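Local atomic coordinates of GntR-family protein transcriptional regulator (Mycobacterium smegmatis, PDB entry 3F8M), a protein that represses transcription of the phnDCE operon, which serves phosphate uptake, when phosphate is available to the cell, acting as a DNA-binding regulator of the GntR family. Residues A[211-216]-A[220-225]; A[166-171]-A[176-181]; A[205-210]-A[233-238]; A[127-132]-A[156-161]. One frame throughout, in Å; residues are numbered along the deposited sequence. Where two conformers were deposited one is given.

Contact 1. Residues A[211-216]-A[220-225]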
loop_
_atom_site.group_PDB
_atom_site.type_symbol
_atom_site.label_atom_id
_atom_site.label_comp_id
_atom_site.label_asym_id
_atom_site.label_seq_id
_atom_site.Cartn_x
_atom_site.Cartn_y
_atom_site.Cartn_z
ATOM N N ARG A 211 -2.738 -11.852 0.976
ATOM C CA ARG A 211 -3.579 -11.917 2.166
ATOM C C ARG A 211 -3.823 -13.338 2.613
ATOM O O ARG A 211 -3.992 -14.215 1.782
ATOM C CB ARG A 211 -4.931 -11.294 1.878
ATOM C CG ARG A 211 -6.016 -11.686 2.891
ATOM C CD ARG A 211 -7.249 -10.823 2.751
ATOM N NE ARG A 211 -6.971 -9.401 2.962
ATOM C CZ ARG A 211 -7.927 -8.482 3.060
ATOM N NH1 ARG A 211 -9.208 -8.836 2.965
ATOM N NH2 ARG A 211 -7.618 -7.215 3.261
ATOM N N VAL A 212 -3.830 -13.564 3.920
ATOM C CA VAL A 212 -4.400 -14.774 4.487
ATOM C C VAL A 212 -5.510 -14.268 5.400
ATOM O O VAL A 212 -5.299 -13.319 6.181
ATOM C CB VAL A 212 -3.404 -15.624 5.302
ATOM C CG1 VAL A 212 -4.054 -16.941 5.716
ATOM C CG2 VAL A 212 -2.113 -15.888 4.481
ATOM N N SER A 213 -6.674 -14.903 5.300
ATOM C CA SER A 213 -7.814 -14.571 6.139
ATOM C C SER A 213 -8.107 -15.739 7.041
ATOM O O SER A 213 -7.921 -16.902 6.652
ATOM C CB SER A 213 -9.070 -14.274 5.303
ATOM O OG SER A 213 -8.856 -13.220 4.417
ATOM N N TYR A 214 -8.598 -15.404 8.233
ATOM C CA TYR A 214 -8.874 -16.338 9.292
ATOM C C TYR A 214 -10.283 -16.106 9.856
ATOM O O TYR A 214 -10.758 -14.964 9.964
ATOM C CB TYR A 214 -7.849 -16.166 10.427
ATOM C CG TYR A 214 -6.409 -16.391 9.993
ATOM C CD1 TYR A 214 -5.861 -17.661 10.017
ATOM C CD2 TYR A 214 -5.631 -15.325 9.560
ATOM C CE1 TYR A 214 -4.542 -17.870 9.603
ATOM C CE2 TYR A 214 -4.327 -15.509 9.150
ATOM C CZ TYR A 214 -3.794 -16.771 9.183
ATOM O OH TYR A 214 -2.511 -16.936 8.792
ATOM N N ASP A 215 -10.926 -17.209 10.200
ATOM C CA ASP A 215 -12.323 -17.211 10.630
ATOM C C ASP A 215 -12.439 -17.107 12.155
ATOM O O ASP A 215 -11.442 -16.874 12.851
ATOM C CB ASP A 215 -13.099 -18.429 10.078
ATOM C CG ASP A 215 -12.677 -19.751 10.701
ATOM O OD1 ASP A 215 -12.056 -19.745 11.788
ATOM O OD2 ASP A 215 -12.974 -20.815 10.117
ATOM N N GLN A 216 -13.655 -17.308 12.650
ATOM C CA GLN A 216 -13.964 -17.152 14.085
ATOM C C GLN A 216 -13.225 -18.174 14.974
ATOM O O GLN A 216 -13.053 -17.936 16.182
ATOM C CB GLN A 216 -15.485 -17.180 14.318
ATOM C CG GLN A 216 -16.178 -18.494 13.932
ATOM C CD GLN A 216 -16.772 -18.463 12.518
ATOM O OE1 GLN A 216 -16.123 -18.022 11.572
ATOM N NE2 GLN A 216 -18.012 -18.948 12.375
ATOM N N ALA A 220 -7.783 -20.886 8.734
ATOM C CA ALA A 220 -7.567 -20.139 7.483
ATOM C C ALA A 220 -8.752 -20.320 6.524
ATOM O O ALA A 220 -9.262 -21.409 6.346
ATOM C CB ALA A 220 -6.265 -20.528 6.819
ATOM N N ILE A 221 -9.176 -19.214 5.933
ATOM C CA ILE A 221 -10.289 -19.186 4.972
ATOM C C ILE A 221 -9.728 -19.277 3.530
ATOM O O ILE A 221 -10.292 -19.972 2.677
ATOM C CB ILE A 221 -11.103 -17.866 5.189
ATOM C CG1 ILE A 221 -11.815 -17.872 6.559
ATOM C CG2 ILE A 221 -12.117 -17.549 4.049
ATOM C CD1 ILE A 221 -12.395 -16.445 6.950
ATOM N N GLU A 222 -8.637 -18.544 3.272
ATOM C CA GLU A 222 -8.129 -18.300 1.904
ATOM C C GLU A 222 -6.709 -17.775 2.001
ATOM O O GLU A 222 -6.281 -17.262 3.056
ATOM C CB GLU A 222 -8.953 -17.208 1.173
ATOM C CG GLU A 222 -8.871 -15.863 1.941
ATOM C CD GLU A 222 -9.400 -14.640 1.231
ATOM O OE1 GLU A 222 -9.735 -14.691 0.017
ATOM O OE2 GLU A 222 -9.426 -13.600 1.921
ATOM N N GLN A 223 -5.974 -17.949 0.916
ATOM C CA GLN A 223 -4.781 -17.133 0.679
ATOM C C GLN A 223 -5.070 -16.442 -0.638
ATOM O O GLN A 223 -5.350 -17.114 -1.655
ATOM C CB GLN A 223 -3.523 -18.026 0.572
ATOM C CG GLN A 223 -2.206 -17.198 0.600
ATOM C CD GLN A 223 -1.913 -16.448 -0.690
ATOM O OE1 GLN A 223 -2.094 -16.981 -1.790
ATOM N NE2 GLN A 223 -1.415 -15.198 -0.561
ATOM N N ARG A 224 -4.967 -15.105 -0.665
ATOM C CA ARG A 224 -5.375 -14.370 -1.854
ATOM C C ARG A 224 -4.196 -13.472 -2.286
ATOM O O ARG A 224 -3.627 -12.713 -1.448
ATOM C CB ARG A 224 -6.662 -13.556 -1.535
ATOM C CG ARG A 224 -7.290 -12.725 -2.767
ATOM C CD ARG A 224 -8.504 -11.891 -2.305
ATOM N NE ARG A 224 -8.040 -10.716 -1.565
ATOM C CZ ARG A 224 -8.803 -9.773 -0.999
ATOM N NH1 ARG A 224 -10.135 -9.818 -1.018
ATOM N NH2 ARG A 224 -8.212 -8.766 -0.381
ATOM N N ARG A 225 -3.866 -13.550 -3.576
ATOM C CA ARG A 225 -2.902 -12.659 -4.226
ATOM C C ARG A 225 -3.692 -11.710 -5.131
ATOM O O ARG A 225 -4.485 -12.158 -5.978
ATOM C CB ARG A 225 -1.942 -13.504 -5.055
ATOM C CG ARG A 225 -0.829 -12.711 -5.783
ATOM C CD ARG A 225 -0.174 -13.633 -6.793
ATOM N NE ARG A 225 0.982 -13.049 -7.454
ATOM C CZ ARG A 225 0.996 -12.430 -8.635
ATOM N NH1 ARG A 225 -0.107 -12.226 -9.347
ATOM N NH2 ARG A 225 2.170 -11.975 -9.095
#
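Arg211 and Arg224 face each other as an antiparallel hydrogen-bonded pair: Arg211 N gives a bond of 2.7 Å to Arg224 O, and Arg224 N returns one of 2.8 Å to Arg211 O. Further along, Ile221 N reaches Ser213 O at 2.7 Å in a nearly straight bond. The register slips here by one residue: Val212 pairs with Gln223, but Tyr214 with Ala220. Ile221 is the extra residue, and its psi of -42° departs from the extended form, which is consistent with a beta bulge.

The polar side chains of Ser213 and Glu222 meet on the sheet face they share with both arginines. Ser213 OG donates to Glu222 OE2 at 2.6 Å, on the anti lone pair. Glu222 CG lies between its backbone N and carbonyl carbon (chi1 61°), and the extended chain beyond brings OE2 to the serine. The two arginine side chains run alongside one another, bent at chi3, with guanidinium planes 23° apart and Arg224 NH2 over the centre of the Arg211 group. Their charges are probably balanced in part by Asp183, which forms a salt bridge with Arg211; Gly85 O holds Arg211 as well.

Apolar packing is lighter. On the other face Tyr214 CE1 lies 4.2 Å from Ala220 CB. Ile221 stands apart near the turn, its CD1 3.8 Å from Asp215 CB, and packs also on Ile176 and Phe178. Together these features make the beta hairpin of strands 206-214 and 220-229 in the antiparallel sheet of the UTRA domain.

Contact 2. Residues A[166-171]-A[176-181]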
loop_
_atom_site.group_PDB
_atom_site.type_symbol
_atom_site.label_atom_id
_atom_site.label_comp_id
_atom_site.label_asym_id
_atom_site.label_seq_id
_atom_site.Cartn_x
_atom_site.Cartn_y
_atom_site.Cartn_z
ATOM N N SER A 166 -19.359 -11.074 -4.792
ATOM C CA SER A 166 -18.332 -11.078 -3.738
ATOM C C SER A 166 -18.152 -12.502 -3.178
ATOM O O SER A 166 -19.102 -13.112 -2.680
ATOM C CB SER A 166 -18.714 -10.100 -2.615
ATOM O OG SER A 166 -18.025 -10.424 -1.430
ATOM N N LEU A 167 -16.922 -13.025 -3.246
ATOM C CA LEU A 167 -16.627 -14.312 -2.611
ATOM C C LEU A 167 -16.752 -14.187 -1.079
ATOM O O LEU A 167 -17.176 -15.148 -0.385
ATOM C CB LEU A 167 -15.201 -14.777 -2.980
ATOM C CG LEU A 167 -14.747 -16.133 -2.453
ATOM C CD1 LEU A 167 -15.679 -17.300 -2.908
ATOM C CD2 LEU A 167 -13.305 -16.389 -2.873
ATOM N N TYR A 168 -16.421 -13.012 -0.532
ATOM C CA TYR A 168 -16.509 -12.877 0.925
ATOM C C TYR A 168 -17.962 -13.025 1.406
ATOM O O TYR A 168 -18.238 -13.646 2.447
ATOM C CB TYR A 168 -15.935 -11.525 1.355
ATOM C CG TYR A 168 -14.412 -11.476 1.401
ATOM C CD1 TYR A 168 -13.628 -12.376 0.679
ATOM C CD2 TYR A 168 -13.756 -10.487 2.139
ATOM C CE1 TYR A 168 -12.241 -12.330 0.724
ATOM C CE2 TYR A 168 -12.364 -10.413 2.159
ATOM C CZ TYR A 168 -11.617 -11.346 1.468
ATOM O OH TYR A 168 -10.241 -11.282 1.535
ATOM N N ALA A 169 -18.896 -12.502 0.626
ATOM C CA ALA A 169 -20.330 -12.626 0.984
ATOM C C ALA A 169 -20.764 -14.092 0.918
ATOM O O ALA A 169 -21.492 -14.587 1.789
ATOM C CB ALA A 169 -21.200 -11.747 0.059
ATOM N N GLU A 170 -20.268 -14.798 -0.091
ATOM C CA GLU A 170 -20.568 -16.221 -0.215
ATOM C C GLU A 170 -20.004 -17.017 0.941
ATOM O O GLU A 170 -20.658 -17.926 1.461
ATOM C CB GLU A 170 -20.063 -16.777 -1.556
ATOM C CG GLU A 170 -20.119 -18.326 -1.642
ATOM C CD GLU A 170 -21.542 -18.849 -1.811
ATOM O OE1 GLU A 170 -22.393 -18.053 -2.235
ATOM O OE2 GLU A 170 -21.790 -20.045 -1.557
ATOM N N ILE A 171 -18.776 -16.706 1.325
ATOM C CA ILE A 171 -18.167 -17.385 2.459
ATOM C C ILE A 171 -18.914 -17.057 3.767
ATOM O O ILE A 171 -19.199 -17.963 4.577
ATOM C CB ILE A 171 -16.618 -17.165 2.513
ATOM C CG1 ILE A 171 -15.948 -17.910 1.365
ATOM C CG2 ILE A 171 -16.033 -17.607 3.921
ATOM C CD1 ILE A 171 -14.429 -17.630 1.113
ATOM N N ILE A 176 -19.154 -18.636 7.923
ATOM C CA ILE A 176 -17.713 -18.457 8.163
ATOM C C ILE A 176 -17.465 -16.968 8.231
ATOM O O ILE A 176 -17.712 -16.240 7.259
ATOM C CB ILE A 176 -16.869 -19.127 7.042
ATOM C CG1 ILE A 176 -17.165 -20.632 6.993
ATOM C CG2 ILE A 176 -15.356 -18.826 7.204
ATOM C CD1 ILE A 176 -16.655 -21.350 5.725
ATOM N N ALA A 177 -16.989 -16.503 9.372
ATOM C CA ALA A 177 -16.858 -15.059 9.583
ATOM C C ALA A 177 -15.411 -14.647 9.350
ATOM O O ALA A 177 -14.498 -15.370 9.763
ATOM C CB ALA A 177 -17.261 -14.680 10.989
ATOM N N PHE A 178 -15.222 -13.487 8.724
ATOM C CA PHE A 178 -13.879 -12.963 8.478
ATOM C C PHE A 178 -13.501 -12.220 9.728
ATOM O O PHE A 178 -14.023 -11.140 9.983
ATOM C CB PHE A 178 -13.840 -12.061 7.227
ATOM C CG PHE A 178 -13.864 -12.837 5.925
ATOM C CD1 PHE A 178 -12.682 -13.108 5.231
ATOM C CD2 PHE A 178 -15.071 -13.291 5.388
ATOM C CE1 PHE A 178 -12.704 -13.845 4.030
ATOM C CE2 PHE A 178 -15.111 -14.012 4.183
ATOM C CZ PHE A 178 -13.914 -14.295 3.496
ATOM N N THR A 179 -12.619 -12.838 10.510
ATOM C CA THR A 179 -12.292 -12.378 11.859
ATOM C C THR A 179 -10.919 -11.691 11.891
ATOM O O THR A 179 -10.757 -10.644 12.513
ATOM C CB THR A 179 -12.396 -13.551 12.855
ATOM O OG1 THR A 179 -13.683 -14.179 12.697
ATOM C CG2 THR A 179 -12.214 -13.090 14.322
ATOM N N ARG A 180 -9.953 -12.239 11.160
ATOM C CA ARG A 180 -8.610 -11.642 11.093
ATOM C C ARG A 180 -8.055 -11.752 9.663
ATOM O O ARG A 180 -8.136 -12.842 9.061
ATOM C CB ARG A 180 -7.691 -12.359 12.099
ATOM C CG ARG A 180 -6.272 -11.829 12.227
ATOM C CD ARG A 180 -5.641 -12.439 13.481
ATOM N NE ARG A 180 -5.489 -13.885 13.380
ATOM C CZ ARG A 180 -4.420 -14.456 12.864
ATOM N NH1 ARG A 180 -3.448 -13.683 12.426
ATOM N NH2 ARG A 180 -4.311 -15.778 12.803
ATOM N N THR A 181 -7.542 -10.630 9.131
ATOM C CA THR A 181 -6.732 -10.622 7.898
ATOM C C THR A 181 -5.288 -10.199 8.166
ATOM O O THR A 181 -5.019 -9.448 9.131
ATOM C CB THR A 181 -7.299 -9.717 6.792
ATOM O OG1 THR A 181 -7.527 -8.398 7.295
ATOM C CG2 THR A 181 -8.605 -10.294 6.238
#
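Tyr168 of helix 167-173 lies flat against Phe178, and its contacts can be traced outward from the backbone. Its CB sits 3.9 Å from Phe178 CE2. With CG anti to the carbonyl carbon (chi1 -79°), the ring is carried across Phe178, CD1 being 3.4 Å from Phe178 CZ. Tyr168 CD2 and CE2 approach Phe178 CE1 to about 4 Å; CE1 and CZ meet that same atom, which stands above the centre of the tyrosine ring. The result is a face-to-face stack with centroids 4.0 Å apart and planes tilted by 22°. At the tip, Tyr168 OH bonds with Arg211 NH1 and, weakly, with Glu222 OE2.

Ile171 touches two partners with its CG2 branch, Ile176 CG2 at 3.6 Å and Phe178 CE2 at 3.7 Å. Ile176 N also gives Ile171 O a weak, 3.4 Å bond. The contact packs helix 167-173 on the segment leading into edge strand 180-188 of the UTRA sheet. Cohesion is almost wholly apolar, and the stack restrains a ring whose hydroxyl serves the neighbouring hairpin.

Contact 3. Residues A[205-210]-A[233-238]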
loop_
_atom_site.group_PDB
_atom_site.type_symbol
_atom_site.label_atom_id
_atom_site.label_comp_id
_atom_site.label_asym_id
_atom_site.label_seq_id
_atom_site.Cartn_x
_atom_site.Cartn_y
_atom_site.Cartn_z
ATOM N N PRO A 205 3.570 0.106 -13.356
ATOM C CA PRO A 205 3.669 -0.105 -11.912
ATOM C C PRO A 205 2.389 -0.758 -11.333
ATOM O O PRO A 205 1.268 -0.307 -11.659
ATOM C CB PRO A 205 3.874 1.300 -11.353
ATOM C CG PRO A 205 4.433 2.060 -12.523
ATOM C CD PRO A 205 3.769 1.522 -13.721
ATOM N N MET A 206 2.594 -1.823 -10.546
ATOM C CA MET A 206 1.515 -2.589 -9.867
ATOM C C MET A 206 1.662 -2.603 -8.352
ATOM O O MET A 206 2.762 -2.500 -7.822
ATOM C CB MET A 206 1.515 -4.071 -10.316
ATOM C CG MET A 206 1.862 -4.358 -11.766
ATOM S SD MET A 206 0.621 -3.739 -12.894
ATOM C CE MET A 206 -0.810 -4.521 -12.390
ATOM N N PHE A 207 0.539 -2.755 -7.648
ATOM C CA PHE A 207 0.491 -3.129 -6.263
ATOM C C PHE A 207 0.366 -4.675 -6.276
ATOM O O PHE A 207 -0.348 -5.212 -7.116
ATOM C CB PHE A 207 -0.788 -2.661 -5.631
ATOM C CG PHE A 207 -0.776 -1.239 -5.114
ATOM C CD1 PHE A 207 -0.055 -0.903 -3.961
ATOM C CD2 PHE A 207 -1.590 -0.286 -5.716
ATOM C CE1 PHE A 207 -0.091 0.405 -3.449
ATOM C CE2 PHE A 207 -1.631 1.040 -5.206
ATOM C CZ PHE A 207 -0.881 1.354 -4.084
ATOM N N LEU A 208 1.051 -5.326 -5.343
ATOM C CA LEU A 208 0.957 -6.788 -5.152
ATOM C C LEU A 208 0.638 -7.019 -3.692
ATOM O O LEU A 208 1.469 -6.755 -2.803
ATOM C CB LEU A 208 2.277 -7.479 -5.601
ATOM C CG LEU A 208 2.253 -8.979 -5.229
ATOM C CD1 LEU A 208 1.142 -9.663 -5.986
ATOM C CD2 LEU A 208 3.605 -9.687 -5.411
ATOM N N LEU A 209 -0.606 -7.399 -3.418
ATOM C CA LEU A 209 -1.038 -7.713 -2.071
ATOM C C LEU A 209 -1.148 -9.203 -1.893
ATOM O O LEU A 209 -1.653 -9.881 -2.767
ATOM C CB LEU A 209 -2.415 -7.128 -1.769
ATOM C CG LEU A 209 -2.275 -5.683 -1.329
ATOM C CD1 LEU A 209 -2.031 -4.868 -2.566
ATOM C CD2 LEU A 209 -3.491 -5.234 -0.591
ATOM N N ASN A 210 -0.708 -9.679 -0.744
ATOM C CA ASN A 210 -0.893 -11.076 -0.361
ATOM C C ASN A 210 -1.616 -11.124 0.938
ATOM O O ASN A 210 -1.188 -10.482 1.901
ATOM C CB ASN A 210 0.469 -11.774 -0.247
ATOM C CG ASN A 210 0.964 -12.200 -1.575
ATOM O OD1 ASN A 210 0.342 -13.060 -2.224
ATOM N ND2 ASN A 210 2.011 -11.534 -2.064
ATOM N N MET A 233 -5.732 2.238 -8.797
ATOM C CA MET A 233 -6.089 1.848 -7.462
ATOM C C MET A 233 -5.347 2.639 -6.409
ATOM O O MET A 233 -4.137 2.879 -6.553
ATOM C CB MET A 233 -5.829 0.336 -7.313
ATOM C CG MET A 233 -5.970 -0.207 -5.898
ATOM S SD MET A 233 -7.700 -0.229 -5.356
ATOM C CE MET A 233 -8.503 -0.791 -6.870
ATOM N N THR A 234 -6.064 3.032 -5.366
ATOM C CA THR A 234 -5.482 3.603 -4.153
ATOM C C THR A 234 -5.967 2.807 -2.978
ATOM O O THR A 234 -7.144 2.491 -2.914
ATOM C CB THR A 234 -5.929 5.068 -3.952
ATOM O OG1 THR A 234 -5.468 5.836 -5.054
ATOM C CG2 THR A 234 -5.369 5.627 -2.702
ATOM N N PHE A 235 -5.084 2.494 -2.033
ATOM C CA PHE A 235 -5.516 1.906 -0.778
ATOM C C PHE A 235 -5.508 2.910 0.344
ATOM O O PHE A 235 -4.625 3.752 0.406
ATOM C CB PHE A 235 -4.637 0.716 -0.427
ATOM C CG PHE A 235 -4.846 -0.449 -1.330
ATOM C CD1 PHE A 235 -5.992 -1.235 -1.204
ATOM C CD2 PHE A 235 -3.945 -0.734 -2.320
ATOM C CE1 PHE A 235 -6.206 -2.290 -2.044
ATOM C CE2 PHE A 235 -4.162 -1.787 -3.178
ATOM C CZ PHE A 235 -5.289 -2.569 -3.033
ATOM N N THR A 236 -6.508 2.825 1.210
ATOM C CA THR A 236 -6.633 3.681 2.376
ATOM C C THR A 236 -6.713 2.800 3.614
ATOM O O THR A 236 -7.248 1.685 3.577
ATOM C CB THR A 236 -7.891 4.568 2.346
ATOM O OG1 THR A 236 -9.043 3.756 2.586
ATOM C CG2 THR A 236 -8.048 5.301 0.999
ATOM N N ALA A 237 -6.169 3.298 4.713
ATOM C CA ALA A 237 -6.108 2.517 5.930
ATOM C C ALA A 237 -6.242 3.472 7.081
ATOM O O ALA A 237 -5.461 4.430 7.215
ATOM C CB ALA A 237 -4.812 1.713 5.994
ATOM N N VAL A 238 -7.275 3.251 7.878
ATOM C CA VAL A 238 -7.496 4.046 9.066
ATOM C C VAL A 238 -7.141 3.172 10.250
ATOM O O VAL A 238 -7.689 2.071 10.368
ATOM C CB VAL A 238 -8.952 4.526 9.155
ATOM C CG1 VAL A 238 -9.148 5.441 10.346
ATOM C CG2 VAL A 238 -9.336 5.240 7.894
#
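Met233 O meets the edge of the Phe207 ring rather than a donor: Phe207 CE2 approaches Met233 O to 3.4 Å, with the oxygen near the plane of that ring. Because aromatic rim hydrogens carry a slight positive charge, the approach is probably mildly favourable.

The second element is a T-shaped (edge-to-face) pair. Phe235 CG is anti to its carbonyl carbon (chi1 -70°), which carries the ring across to Phe207. There it turns its CD2-CE2 edge onto the Phe207 face, with centroids 5.1 Å apart and planes at 82°. Phe235 CD2 stands over the centre of the Phe207 ring, while Phe235 CE2 is 3.9 Å from Phe207 CD2. Leu209, two residues beyond Phe207 on the same strand face, comes from the opposite direction to close on Phe235: its CD1 lies 3.8 Å from Phe235 CE2, and its CD2 rides over one ring face toward the rim. The opposite face of Phe235 is covered by Met233 SD, two residues earlier in the same strand, in a Met-aromatic contact.

Strand 233-240 is not a direct neighbour of 206-214. It runs parallel to strand 80-83, and from Phe235 to Val238 it pairs in antiparallel fashion with the second subunit, where Asp186 of that subunit accepts from Thr234 OG1. With no hydrogen bond between them, the two segments are held by dispersion and the weak electrostatics of an edge-to-face pair, in a hydrophobic core that reaches into the dimer interface.

Contact 4. Residues A[127-132]-A[156-161]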
loop_
_atom_site.group_PDB
_atom_site.type_symbol
_atom_site.label_atom_id
_atom_site.label_comp_id
_atom_site.label_asym_id
_atom_site.label_seq_id
_atom_site.Cartn_x
_atom_site.Cartn_y
_atom_site.Cartn_z
ATOM N N PRO A 127 -6.690 -30.923 -1.180
ATOM C CA PRO A 127 -7.219 -30.296 -2.406
ATOM C C PRO A 127 -7.379 -28.778 -2.219
ATOM O O PRO A 127 -7.759 -28.313 -1.173
ATOM C CB PRO A 127 -8.568 -30.991 -2.587
ATOM C CG PRO A 127 -8.986 -31.323 -1.221
ATOM C CD PRO A 127 -7.714 -31.770 -0.530
ATOM N N VAL A 128 -7.001 -28.033 -3.241
ATOM C CA VAL A 128 -7.063 -26.567 -3.180
ATOM C C VAL A 128 -7.873 -26.171 -4.406
ATOM O O VAL A 128 -7.603 -26.681 -5.519
ATOM C CB VAL A 128 -5.660 -25.977 -3.238
ATOM C CG1 VAL A 128 -5.733 -24.400 -3.573
ATOM C CG2 VAL A 128 -4.989 -26.220 -1.917
ATOM N N LEU A 129 -8.880 -25.313 -4.205
ATOM C CA LEU A 129 -9.653 -24.785 -5.298
ATOM C C LEU A 129 -9.158 -23.379 -5.522
ATOM O O LEU A 129 -9.171 -22.608 -4.585
ATOM C CB LEU A 129 -11.151 -24.791 -4.971
ATOM C CG LEU A 129 -12.107 -24.223 -6.025
ATOM C CD1 LEU A 129 -11.934 -24.937 -7.358
ATOM C CD2 LEU A 129 -13.612 -24.296 -5.517
ATOM N N GLN A 130 -8.724 -23.056 -6.743
ATOM C CA GLN A 130 -8.237 -21.677 -7.024
ATOM C C GLN A 130 -9.200 -20.958 -7.940
ATOM O O GLN A 130 -9.593 -21.501 -8.975
ATOM C CB GLN A 130 -6.876 -21.727 -7.697
ATOM C CG GLN A 130 -6.333 -20.330 -8.118
ATOM C CD GLN A 130 -4.968 -20.421 -8.748
ATOM O OE1 GLN A 130 -3.973 -20.439 -8.040
ATOM N NE2 GLN A 130 -4.912 -20.440 -10.071
ATOM N N LEU A 131 -9.577 -19.736 -7.541
ATOM C CA LEU A 131 -10.423 -18.902 -8.323
ATOM C C LEU A 131 -9.549 -17.737 -8.810
ATOM O O LEU A 131 -8.909 -17.036 -7.999
ATOM C CB LEU A 131 -11.544 -18.320 -7.466
ATOM C CG LEU A 131 -12.414 -17.249 -8.163
ATOM C CD1 LEU A 131 -13.105 -17.767 -9.466
ATOM C CD2 LEU A 131 -13.431 -16.699 -7.166
ATOM N N GLU A 132 -9.540 -17.526 -10.124
ATOM C CA GLU A 132 -8.851 -16.342 -10.697
ATOM C C GLU A 132 -9.845 -15.497 -11.425
ATOM O O GLU A 132 -10.675 -16.002 -12.184
ATOM C CB GLU A 132 -7.795 -16.726 -11.698
ATOM C CG GLU A 132 -6.496 -17.104 -11.137
ATOM C CD GLU A 132 -5.310 -16.660 -12.035
ATOM O OE1 GLU A 132 -5.316 -16.951 -13.261
ATOM O OE2 GLU A 132 -4.358 -16.093 -11.470
ATOM N N GLY A 156 -19.443 -27.616 -3.147
ATOM C CA GLY A 156 -20.457 -27.055 -4.009
ATOM C C GLY A 156 -20.128 -25.625 -4.444
ATOM O O GLY A 156 -20.893 -25.022 -5.190
ATOM N N LEU A 157 -18.994 -25.078 -3.997
ATOM C CA LEU A 157 -18.724 -23.654 -4.267
ATOM C C LEU A 157 -18.937 -23.269 -5.710
ATOM O O LEU A 157 -19.577 -22.266 -5.985
ATOM C CB LEU A 157 -17.320 -23.219 -3.829
ATOM C CG LEU A 157 -17.158 -21.694 -3.958
ATOM C CD1 LEU A 157 -18.091 -20.995 -2.970
ATOM C CD2 LEU A 157 -15.703 -21.324 -3.705
ATOM N N ARG A 158 -18.398 -24.032 -6.644
ATOM C CA ARG A 158 -18.686 -23.730 -8.062
ATOM C C ARG A 158 -20.166 -23.721 -8.445
ATOM O O ARG A 158 -20.563 -22.993 -9.367
ATOM C CB ARG A 158 -17.898 -24.632 -8.978
ATOM C CG ARG A 158 -16.475 -24.173 -9.039
ATOM C CD ARG A 158 -15.641 -25.077 -9.849
ATOM N NE ARG A 158 -15.044 -26.076 -8.975
ATOM C CZ ARG A 158 -14.038 -26.874 -9.312
ATOM N NH1 ARG A 158 -13.487 -26.805 -10.527
ATOM N NH2 ARG A 158 -13.590 -27.749 -8.420
ATOM N N GLU A 159 -20.973 -24.501 -7.723
ATOM C CA GLU A 159 -22.429 -24.578 -7.920
ATOM C C GLU A 159 -23.167 -23.415 -7.271
ATOM O O GLU A 159 -24.028 -22.800 -7.877
ATOM C CB GLU A 159 -23.002 -25.861 -7.290
ATOM C CG GLU A 159 -22.642 -27.167 -7.962
ATOM C CD GLU A 159 -23.371 -28.352 -7.339
ATOM O OE1 GLU A 159 -22.685 -29.181 -6.683
ATOM O OE2 GLU A 159 -24.619 -28.439 -7.481
ATOM N N THR A 160 -22.859 -23.131 -6.005
ATOM C CA THR A 160 -23.576 -22.116 -5.277
ATOM C C THR A 160 -23.090 -20.687 -5.584
ATOM O O THR A 160 -23.832 -19.719 -5.331
ATOM C CB THR A 160 -23.495 -22.321 -3.773
ATOM O OG1 THR A 160 -22.201 -21.906 -3.284
ATOM C CG2 THR A 160 -23.799 -23.789 -3.386
ATOM N N PHE A 161 -21.864 -20.565 -6.117
ATOM C CA PHE A 161 -21.218 -19.235 -6.259
ATOM C C PHE A 161 -21.467 -18.476 -7.568
ATOM O O PHE A 161 -21.108 -18.942 -8.640
ATOM C CB PHE A 161 -19.700 -19.325 -6.037
ATOM C CG PHE A 161 -19.036 -17.988 -5.943
ATOM C CD1 PHE A 161 -19.634 -16.960 -5.195
ATOM C CD2 PHE A 161 -17.811 -17.748 -6.606
ATOM C CE1 PHE A 161 -19.023 -15.704 -5.100
ATOM C CE2 PHE A 161 -17.190 -16.481 -6.507
ATOM C CZ PHE A 161 -17.819 -15.465 -5.758
#
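Leu129 has more surface buried here than any other residue, and both its methyl groups are engaged. CD1 lies over the centre of the Arg158 guanidinium, 3.3 Å above its plane and 3.4 Å from Arg158 NH2. CD2 reaches Leu157 CD2 at 4.1 Å, and it comes equally close to Arg158 NE. The first torsion of Leu129, 178°, swings CG away from the backbone N and carries both methyls across to the helix.

Arg158 comes second. It is an exposed residue, but a bend at chi3 brings its flat end over Leu129. Its NH2 also forms a salt bridge with Asp109 of strand 100-111, so that one face of the guanidinium is packed on leucine while the charge is paired. Trp107 of that strand touches both Arg158 and Leu129, which ties the helix to a further strand of the sheet.

Leu131, two residues along, repeats the inward pose of Leu129. Its CD2 meets Phe161 CE2 at 3.8 Å, the side chains running at about a right angle. Phe161 follows directly after the helix and also packs on Leu167 of helix 167-173, just as Leu157 does.

A helix laid in this way over one face of an antiparallel sheet is the alpha/beta layering of the UTRA domain, which shares the chorismate lyase fold.

How the contacts relate
All four contacts reach the same six-stranded antiparallel sheet, yet their chemistry follows their place on it. Contact 1 joins two adjacent strands and is the one built on backbone hydrogen bonds; contacts 2, 3 and 4 rest chiefly on apolar side chains, contact 4 adding a guanidinium face on leucine. Contacts 1 and 3 share strand 206-214, with contact 1 nested inside the loop that contact 3 closes. Contacts 2 and 4 involve successive helices, linked to each other by Glu170 and Thr160. Contacts 2 and 3 both touch the second subunit, whereas 1 and 4 do not. All are largely buried, although contact 4 includes the exposed Arg158. The centre of contact 3 is about 8 Å from the centre of the chain.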